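Local coordinates for cyclic dimeric GMP binding protein (Pseudomonas fluorescens, PDB 3PJV) that probably senses cyclic di-GMP in the cytoplasm and relays that signal across the inner membrane to its periplasmic domain to control proteolysis by LapG, at residues M41-V46 with T68-N73; P82-K87 with K122-A127. All coordinates share one frame; numbering follows the deposited sequence.

Contact 1 of 2, residues M41-V46 with T68-N73; sequences MVELLV and TIVERN
E43 and R72 reach each other through very differently shaped side chains. In E43, CG stands anti to the backbone N (chi1 -173°) and the chain beyond it stays extended, whereas R72 has CG anti to its own carbonyl carbon and bends at the next torsion. The two chains cross at about a right angle. One carboxylate oxygen does the bonding: R72 NH2 donates to E43 OE1 over 2.9 Å with an N-H...O angle of 156°, a salt bridge that uses the anti lone pair of OE1. The oxygen lies in the guanidinium plane, and the carboxylate plane is turned 84° from it; OE1 to NH2 is the one bond across the two segments. The other terminal nitrogen is held too. R72 NH1 donates to the carbonyl E71 O at 3.0 Å, from above that carbonyl's plane, and S47, which also bonds to E43 O, adds a weak bond to NH2. The guanidinium is thereby restrained in its rotation.

Behind this partly solvent-facing bridge, helix 39-50 packs on the beta hairpin of strands 55-62 and 68-73 in the LapD/MoxY periplasmic domain, segment 41-46 running roughly parallel to strand 70-73. A classic beta bulge, in which I69 and V70 both face V60, lies at the corner the chain turns at I69.

V70 CG1 serves two helix residues one turn apart, meeting V46 CG2 at 3.7 Å and V42 CG1 at 4.2 Å; both side chains lie alongside that of V70, pointing the opposite way. The other branch, V70 CG2, lies 4.2 Å from E43 CG, so the aliphatic part of the glutamate joins the apolar contact. V42 CG1 also approaches I69 CG2 at 4.3 Å, while L32 of helix 6-32 touches V42 from outside the pair.

Contact 2 of 2, residues P82-K87 with K122-A127; sequences PDWFVK and KLWQSA
The indole of W124 is met by P82 over one face and by the rings of F85 and W84 at its edge. P82 CD sits 3.5 Å from the centroid of the six-membered ring, almost on the ring normal, which makes a CH-pi contact. W84, F85 and W124 form an aromatic cluster in which W124 presents its edge to both of the others. Against F85 the pair is edge-to-face, with centroids 5.0 Å apart and planes at 72°; W124 CE3 stands over the phenyl face, displaced toward its rim, 3.5 Å from F85 CG. Against W84 it is an offset edge-to-face pair with centroids 5.7 Å apart and planes at 78°, the nearest atoms being W84 CH2 and W124 CZ3 at 3.8 Å. P82 CB and F85 CB lie over one face of the W84 indole.

The cluster joins the short helix 83-89 to the C-terminal helix 117-128; the axes of segments 83-87 and 122-127 cross at 97°. Such large rings span the 11.3 Å between those two segment axes, with F85, its CG anti to the backbone N, directed at the second helix. Y13 of the second subunit packs on L123. The phenyl ring of F85 ends against the backbone at L123 and W124 and the methyl group of A127, with F85 CE1 at 3.9 Å from A127 CB.

Contact 1 closes along the chain before contact 2 opens; strand 68-73 and helix 83-89 are successive elements, separated by a short linker. The contact centres lie 27 Å apart and their nearest atoms about 7 Å apart, without touching. They illustrate two ways of joining a helix to its neighbour: a valine-lined face bordered by one salt bridge in contact 1, edge-to-face rings with a proline on the indole face in contact 2. Contact 1 joins helix 39-50 to the hairpin, whereas V86, K122, L123 and S126 of contact 2 also pack on the second subunit. Neither contact holds a ligand; cyclic di-GMP probably binds elsewhere, in the cytoplasmic part of the full-length protein.

Contact 1 of 2, residues M41-V46 with T68-N73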
loop_
_atom_site.group_PDB
_atom_site.type_symbol
_atom_site.label_atom_id
_atom_site.label_comp_id
_atom_site.label_asym_id
_atom_site.label_seq_id
_atom_site.Cartn_x
_atom_site.Cartn_y
_atom_site.Cartn_z
HETATM N N MSE A 41 5.389 9.412 20.935
HETATM C CA MSE A 41 4.523 9.713 19.800
HETATM C C MSE A 41 5.286 9.542 18.495
HETATM O O MSE A 41 4.727 9.108 17.489
HETATM C CB MSE A 41 3.973 11.140 19.888
HETATM C CG MSE A 41 2.933 11.448 18.823
HETATM SE SE MSE A 41 1.312 10.379 19.178
HETATM C CE MSE A 41 1.294 10.695 21.057
ATOM N N VAL A 42 6.564 9.903 18.503
ATOM C CA VAL A 42 7.365 9.765 17.291
ATOM C C VAL A 42 7.424 8.291 16.908
ATOM O O VAL A 42 7.174 7.919 15.757
ATOM C CB VAL A 42 8.777 10.322 17.466
ATOM C CG1 VAL A 42 9.658 9.889 16.300
ATOM C CG2 VAL A 42 8.721 11.846 17.584
ATOM N N GLU A 43 7.726 7.446 17.886
ATOM C CA GLU A 43 7.770 6.014 17.624
ATOM C C GLU A 43 6.409 5.485 17.170
ATOM O O GLU A 43 6.330 4.667 16.252
ATOM C CB GLU A 43 8.282 5.242 18.844
ATOM C CG GLU A 43 8.494 3.764 18.553
ATOM C CD GLU A 43 9.271 3.053 19.644
ATOM O OE1 GLU A 43 9.523 1.837 19.500
ATOM O OE2 GLU A 43 9.631 3.711 20.642
ATOM N N LEU A 44 5.336 5.962 17.799
ATOM C CA LEU A 44 3.989 5.529 17.428
ATOM C C LEU A 44 3.656 5.871 15.985
ATOM O O LEU A 44 3.118 5.050 15.242
ATOM C CB LEU A 44 2.935 6.162 18.335
ATOM C CG LEU A 44 2.487 5.339 19.532
ATOM C CD1 LEU A 44 1.097 5.778 19.954
ATOM C CD2 LEU A 44 2.491 3.872 19.171
ATOM N N LEU A 45 3.967 7.103 15.598
ATOM C CA LEU A 45 3.657 7.583 14.257
ATOM C C LEU A 45 4.464 6.864 13.185
ATOM O O LEU A 45 3.952 6.588 12.103
ATOM C CB LEU A 45 3.891 9.091 14.170
ATOM C CG LEU A 45 2.808 9.890 14.895
ATOM C CD1 LEU A 45 3.205 11.354 15.007
ATOM C CD2 LEU A 45 1.465 9.736 14.183
ATOM N N VAL A 46 5.718 6.549 13.485
ATOM C CA VAL A 46 6.527 5.795 12.540
ATOM C C VAL A 46 6.036 4.343 12.429
ATOM O O VAL A 46 5.935 3.798 11.331
ATOM C CB VAL A 46 8.015 5.812 12.911
ATOM C CG1 VAL A 46 8.817 4.893 11.975
ATOM C CG2 VAL A 46 8.562 7.241 12.859
ATOM N N THR A 68 20.312 8.344 14.719
ATOM C CA THR A 68 18.992 7.805 14.435
ATOM C C THR A 68 18.101 7.976 15.657
ATOM O O THR A 68 18.472 7.600 16.767
ATOM C CB THR A 68 19.086 6.325 14.083
ATOM O OG1 THR A 68 19.891 6.177 12.907
ATOM C CG2 THR A 68 17.701 5.755 13.827
ATOM N N ILE A 69 16.927 8.557 15.452
ATOM C CA ILE A 69 15.968 8.743 16.529
ATOM C C ILE A 69 15.130 7.479 16.639
ATOM O O ILE A 69 14.908 6.939 17.727
ATOM C CB ILE A 69 15.034 9.927 16.230
ATOM C CG1 ILE A 69 15.816 11.245 16.232
ATOM C CG2 ILE A 69 13.873 9.954 17.220
ATOM C CD1 ILE A 69 15.009 12.415 15.729
ATOM N N VAL A 70 14.672 7.003 15.490
ATOM C CA VAL A 70 13.911 5.766 15.425
ATOM C C VAL A 70 14.112 5.153 14.053
ATOM O O VAL A 70 14.293 5.856 13.068
ATOM C CB VAL A 70 12.409 5.998 15.700
ATOM C CG1 VAL A 70 11.778 6.755 14.563
ATOM C CG2 VAL A 70 11.692 4.666 15.921
ATOM N N GLU A 71 14.120 3.835 13.992
ATOM C CA GLU A 71 14.173 3.174 12.693
ATOM C C GLU A 71 13.499 1.812 12.689
ATOM O O GLU A 71 13.293 1.188 13.726
ATOM C CB GLU A 71 15.609 3.045 12.197
ATOM C CG GLU A 71 16.432 2.054 12.957
ATOM C CD GLU A 71 17.837 1.941 12.404
ATOM O OE1 GLU A 71 17.985 1.898 11.162
ATOM O OE2 GLU A 71 18.790 1.906 13.212
ATOM N N ARG A 72 13.158 1.377 11.487
ATOM C CA ARG A 72 12.456 0.133 11.289
ATOM C C ARG A 72 12.947 -0.451 9.977
ATOM O O ARG A 72 13.125 0.264 9.000
ATOM C CB ARG A 72 10.952 0.398 11.195
ATOM C CG ARG A 72 10.283 0.825 12.510
ATOM C CD ARG A 72 10.223 -0.327 13.478
ATOM N NE ARG A 72 9.438 -0.053 14.680
ATOM C CZ ARG A 72 9.902 0.595 15.746
ATOM N NH1 ARG A 72 11.148 1.063 15.751
ATOM N NH2 ARG A 72 9.123 0.789 16.804
ATOM N N ASN A 73 13.154 -1.759 9.955
ATOM C CA ASN A 73 13.638 -2.416 8.762
ATOM C C ASN A 73 12.897 -3.714 8.574
ATOM O O ASN A 73 12.642 -4.425 9.546
ATOM C CB ASN A 73 15.138 -2.716 8.882
ATOM C CG ASN A 73 15.996 -1.497 8.664
ATOM O OD1 ASN A 73 16.410 -1.215 7.541
ATOM N ND2 ASN A 73 16.275 -0.765 9.735
#

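Contact 2 of 2, residues P82-K87 with K122-A127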
loop_
_atom_site.group_PDB
_atom_site.type_symbol
_atom_site.label_atom_id
_atom_site.label_comp_id
_atom_site.label_asym_id
_atom_site.label_seq_id
_atom_site.Cartn_x
_atom_site.Cartn_y
_atom_site.Cartn_z
ATOM N N PRO A 82 4.624 -19.870 -0.183
ATOM C CA PRO A 82 3.963 -20.987 -0.865
ATOM C C PRO A 82 2.453 -20.859 -0.837
ATOM O O PRO A 82 1.888 -20.377 0.149
ATOM C CB PRO A 82 4.392 -22.222 -0.046
ATOM C CG PRO A 82 5.641 -21.793 0.665
ATOM C CD PRO A 82 5.452 -20.325 0.946
ATOM N N ASP A 83 1.811 -21.309 -1.912
ATOM C CA ASP A 83 0.362 -21.247 -2.040
ATOM C C ASP A 83 -0.317 -21.937 -0.872
ATOM O O ASP A 83 -1.320 -21.453 -0.350
ATOM C CB ASP A 83 -0.076 -21.930 -3.338
ATOM C CG ASP A 83 0.692 -21.433 -4.548
ATOM O OD1 ASP A 83 1.899 -21.749 -4.665
ATOM O OD2 ASP A 83 0.087 -20.730 -5.387
ATOM N N TRP A 84 0.241 -23.071 -0.462
ATOM C CA TRP A 84 -0.369 -23.865 0.598
ATOM C C TRP A 84 -0.374 -23.148 1.950
ATOM O O TRP A 84 -1.193 -23.457 2.812
ATOM C CB TRP A 84 0.288 -25.245 0.708
ATOM C CG TRP A 84 1.767 -25.233 0.925
ATOM C CD1 TRP A 84 2.737 -25.467 -0.013
ATOM C CD2 TRP A 84 2.457 -24.995 2.161
ATOM N NE1 TRP A 84 3.978 -25.388 0.564
ATOM C CE2 TRP A 84 3.837 -25.098 1.896
ATOM C CE3 TRP A 84 2.042 -24.704 3.465
ATOM C CZ2 TRP A 84 4.805 -24.916 2.885
ATOM C CZ3 TRP A 84 3.002 -24.519 4.441
ATOM C CH2 TRP A 84 4.369 -24.626 4.147
ATOM N N PHE A 85 0.531 -22.185 2.129
ATOM C CA PHE A 85 0.582 -21.423 3.377
ATOM C C PHE A 85 -0.600 -20.454 3.475
ATOM O O PHE A 85 -1.134 -20.213 4.558
ATOM C CB PHE A 85 1.914 -20.677 3.511
ATOM C CG PHE A 85 2.051 -19.892 4.800
ATOM C CD1 PHE A 85 2.291 -20.550 5.999
ATOM C CD2 PHE A 85 1.958 -18.512 4.808
ATOM C CE1 PHE A 85 2.417 -19.847 7.183
ATOM C CE2 PHE A 85 2.100 -17.790 5.993
ATOM C CZ PHE A 85 2.327 -18.468 7.183
ATOM N N VAL A 86 -1.017 -19.915 2.333
ATOM C CA VAL A 86 -2.188 -19.050 2.284
ATOM C C VAL A 86 -3.435 -19.747 2.811
ATOM O O VAL A 86 -4.163 -19.194 3.635
ATOM C CB VAL A 86 -2.463 -18.540 0.854
ATOM C CG1 VAL A 86 -3.626 -17.559 0.851
ATOM C CG2 VAL A 86 -1.229 -17.881 0.297
ATOM N N LYS A 87 -3.679 -20.965 2.328
ATOM C CA LYS A 87 -4.817 -21.754 2.782
ATOM C C LYS A 87 -4.688 -22.047 4.270
ATOM O O LYS A 87 -5.655 -21.926 5.025
ATOM C CB LYS A 87 -4.896 -23.072 2.005
ATOM C CG LYS A 87 -4.620 -22.925 0.516
ATOM C CD LYS A 87 -4.618 -24.284 -0.181
ATOM C CE LYS A 87 -3.625 -25.228 0.477
ATOM N NZ LYS A 87 -3.572 -26.556 -0.188
ATOM N N LYS A 122 4.919 -11.185 5.634
ATOM C CA LYS A 122 5.329 -11.023 7.028
ATOM C C LYS A 122 4.973 -12.240 7.888
ATOM O O LYS A 122 5.754 -12.666 8.753
ATOM C CB LYS A 122 4.718 -9.745 7.606
ATOM C CG LYS A 122 5.342 -8.487 7.031
ATOM C CD LYS A 122 4.482 -7.267 7.316
ATOM C CE LYS A 122 4.204 -7.107 8.804
ATOM N NZ LYS A 122 3.385 -5.878 9.038
ATOM N N LEU A 123 3.792 -12.808 7.647
ATOM C CA LEU A 123 3.353 -13.980 8.395
ATOM C C LEU A 123 4.263 -15.168 8.107
ATOM O O LEU A 123 4.630 -15.914 9.015
ATOM C CB LEU A 123 1.901 -14.327 8.050
ATOM C CG LEU A 123 0.859 -13.423 8.707
ATOM C CD1 LEU A 123 -0.491 -13.622 8.053
ATOM C CD2 LEU A 123 0.795 -13.690 10.204
ATOM N N TRP A 124 4.639 -15.320 6.841
ATOM C CA TRP A 124 5.560 -16.369 6.427
ATOM C C TRP A 124 6.942 -16.200 7.070
ATOM O O TRP A 124 7.495 -17.165 7.604
ATOM C CB TRP A 124 5.661 -16.408 4.899
ATOM C CG TRP A 124 6.638 -17.403 4.358
ATOM C CD1 TRP A 124 7.831 -17.136 3.755
ATOM C CD2 TRP A 124 6.504 -18.834 4.365
ATOM N NE1 TRP A 124 8.451 -18.310 3.383
ATOM C CE2 TRP A 124 7.651 -19.367 3.743
ATOM C CE3 TRP A 124 5.519 -19.713 4.830
ATOM C CZ2 TRP A 124 7.849 -20.738 3.583
ATOM C CZ3 TRP A 124 5.717 -21.073 4.670
ATOM C CH2 TRP A 124 6.871 -21.570 4.052
ATOM N N GLN A 125 7.496 -14.988 7.026
ATOM C CA GLN A 125 8.775 -14.731 7.691
ATOM C C GLN A 125 8.718 -15.133 9.166
ATOM O O GLN A 125 9.655 -15.740 9.687
ATOM C CB GLN A 125 9.189 -13.268 7.548
ATOM C CG GLN A 125 9.461 -12.876 6.114
ATOM C CD GLN A 125 9.404 -11.377 5.907
ATOM O OE1 GLN A 125 9.401 -10.603 6.870
ATOM N NE2 GLN A 125 9.355 -10.957 4.647
ATOM N N SER A 126 7.611 -14.799 9.832
ATOM C CA SER A 126 7.431 -15.143 11.240
ATOM C C SER A 126 7.318 -16.654 11.434
ATOM O O SER A 126 7.807 -17.198 12.429
ATOM C CB SER A 126 6.177 -14.477 11.804
ATOM O OG SER A 126 6.375 -13.090 11.973
ATOM N N ALA A 127 6.662 -17.320 10.486
ATOM C CA ALA A 127 6.516 -18.768 10.512
ATOM C C ALA A 127 7.863 -19.483 10.400
ATOM O O ALA A 127 8.080 -20.527 11.028
ATOM C CB ALA A 127 5.589 -19.230 9.392
#